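PDB 3C1L: putative antioxidant defense protein Mlr4105 from Mesorhizobium loti, which probably acts as a peroxiredoxin-like enzyme of the AhpD-like (carboxymuconolactone decarboxylase) group in antioxidant defence. Local coordinates for residues V77-C83 against F165-R170. Numbering follows the deposited sequence.
Sequences VSSINHC and FNMSNR
Asn-169 (m, chi2 170°) reaches from helix 152-175 across the last turn of helix 67-80, its carboxamide filling the gap between Val-77, Ser-78, Asn-81 and Cys-83. Its ND2 donates to Ser-78 OG (3.1 Å), a hydroxyl also bonded to Ala-74 O, and its OD1 accepts from Asn-81 ND2 (3.0 Å). Asn-81, also m, shares that amide with Asn-166 OD1 (ND2 to OD1, 3.3 Å), so one side chain bridges two successive turns of the facing helix. Asn-166 ND2 hydrogen-bonds to Ala-162 O, one turn back, and to Thr-131 OG1 of helix 118-132. CA atoms lie 6.6 Å apart at Val-77/Phe-165 and 5.5 Å at Cys-83/Asn-169. Helix 67-80 ends in a Schellman motif: His-82 takes positive phi (55/48) and Cys-83 N returns to Ser-78 O (2.9 Å). Cys-83 then N-caps helix 84-98, with CB 3.4 Å from Asn-169 ND2. The setting is the all-helical AhpD-like fold, here with asparagine amides buried between two helices. Val-77 (t) lays CG1 against Phe-165 CB (4.0 Å), while the Phe-165 ring leads away to meet His-90 edge-to-face. Arg-170 NH1 binds both Asn-166 O and Asn-166 OD1 (3.0 Å each); NE and NH2 hydrogen-bond to Leu-130 O and Thr-131 O, respectively, of the second subunit. One water, 2.6 Å from Asn-81 OD1 and 2.9 Å from Arg-170 NH2, links this intersubunit arginine back to the end of helix 67-80.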
# COMPACT_ATOMS: atom_id res chain seq x y z
N VAL B 77 -4.79 -8.98 14.84
CA VAL B 77 -4.62 -7.57 14.60
C VAL B 77 -3.19 -7.10 14.91
O VAL B 77 -2.58 -6.42 14.13
CB VAL B 77 -5.58 -6.75 15.46
CG1 VAL B 77 -5.17 -5.24 15.40
CG2 VAL B 77 -6.98 -7.03 15.06
N SER B 78 -2.68 -7.51 16.07
CA SER B 78 -1.30 -7.24 16.50
C SER B 78 -0.22 -7.78 15.58
O SER B 78 0.89 -7.19 15.47
CB SER B 78 -1.10 -7.82 17.91
OG SER B 78 -1.94 -7.21 18.86
N SER B 79 -0.53 -8.89 14.91
CA SER B 79 0.35 -9.49 13.89
C SER B 79 0.46 -8.63 12.63
O SER B 79 1.53 -8.36 12.12
CB SER B 79 -0.20 -10.85 13.47
OG SER B 79 0.76 -11.47 12.63
N ILE B 80 -0.68 -8.14 12.17
CA ILE B 80 -0.72 -7.19 11.05
C ILE B 80 0.07 -5.92 11.34
O ILE B 80 0.77 -5.43 10.47
CB ILE B 80 -2.17 -6.87 10.71
CG1 ILE B 80 -2.87 -8.13 10.18
CG2 ILE B 80 -2.28 -5.84 9.64
CD1 ILE B 80 -4.37 -8.02 10.18
N ASN B 81 -0.03 -5.40 12.56
CA ASN B 81 0.60 -4.12 12.91
C ASN B 81 1.98 -4.31 13.51
O ASN B 81 2.66 -3.34 13.85
CB ASN B 81 -0.27 -3.33 13.87
CG ASN B 81 -1.61 -2.88 13.26
OD1 ASN B 81 -1.72 -2.54 12.06
ND2 ASN B 81 -2.61 -2.79 14.11
N HIS B 82 2.43 -5.55 13.60
CA HIS B 82 3.75 -5.88 14.12
C HIS B 82 4.00 -5.31 15.52
O HIS B 82 5.03 -4.73 15.77
CB HIS B 82 4.87 -5.47 13.14
CG HIS B 82 4.86 -6.24 11.84
ND1 HIS B 82 5.15 -7.59 11.76
CD2 HIS B 82 4.55 -5.85 10.58
CE1 HIS B 82 5.06 -7.98 10.50
NE2 HIS B 82 4.70 -6.94 9.77
N CYS B 83 3.04 -5.50 16.42
CA CYS B 83 3.14 -5.00 17.78
C CYS B 83 3.81 -6.00 18.72
O CYS B 83 3.20 -6.96 19.12
CB CYS B 83 1.77 -4.66 18.35
SG CYS B 83 1.92 -3.90 20.05
N PHE B 165 -7.56 -3.05 19.78
CA PHE B 165 -6.18 -3.44 19.49
C PHE B 165 -5.43 -2.61 18.49
O PHE B 165 -4.22 -2.43 18.60
CB PHE B 165 -6.08 -4.96 19.27
CG PHE B 165 -6.11 -5.69 20.60
CD1 PHE B 165 -4.97 -5.76 21.37
CD2 PHE B 165 -7.28 -6.07 21.15
CE1 PHE B 165 -4.99 -6.32 22.61
CE2 PHE B 165 -7.33 -6.64 22.39
CZ PHE B 165 -6.16 -6.77 23.13
N ASN B 166 -6.16 -2.07 17.53
CA ASN B 166 -5.62 -1.02 16.72
C ASN B 166 -5.21 0.23 17.50
O ASN B 166 -4.26 0.89 17.15
CB ASN B 166 -6.61 -0.69 15.63
CG ASN B 166 -6.49 -1.66 14.48
OD1 ASN B 166 -5.59 -1.51 13.67
ND2 ASN B 166 -7.33 -2.73 14.45
N MSE B 167 -5.92 0.53 18.58
CA MSE B 167 -5.52 1.59 19.47
C MSE B 167 -4.32 1.18 20.32
O MSE B 167 -3.40 1.96 20.45
CB MSE B 167 -6.68 2.05 20.39
CG MSE B 167 -6.21 2.79 21.64
SE MSE B 167 -7.66 3.44 22.70
CE MSE B 167 -6.57 4.83 23.57
N SER B 168 -4.42 0.01 20.93
CA SER B 168 -3.44 -0.54 21.86
C SER B 168 -2.07 -0.69 21.20
O SER B 168 -1.03 -0.39 21.82
CB SER B 168 -3.86 -1.96 22.33
OG SER B 168 -5.02 -1.96 23.13
N ASN B 169 -2.09 -1.25 19.99
CA ASN B 169 -0.87 -1.44 19.18
C ASN B 169 -0.18 -0.10 18.93
O ASN B 169 1.02 -0.02 18.84
CB ASN B 169 -1.18 -2.03 17.78
CG ASN B 169 -1.65 -3.51 17.81
OD1 ASN B 169 -2.08 -4.01 16.80
ND2 ASN B 169 -1.54 -4.18 18.95
N ARG B 170 -0.97 0.95 18.77
CA ARG B 170 -0.43 2.26 18.41
C ARG B 170 0.11 2.93 19.66
O ARG B 170 1.16 3.57 19.61
CB ARG B 170 -1.48 3.09 17.66
CG ARG B 170 -1.68 2.56 16.25
CD ARG B 170 -2.72 3.28 15.46
NE ARG B 170 -2.68 2.92 14.01
CZ ARG B 170 -3.28 1.87 13.46
NH1 ARG B 170 -3.99 1.01 14.19
NH2 ARG B 170 -3.16 1.65 12.17
O HOH W 1 -3.60 -0.99 11.08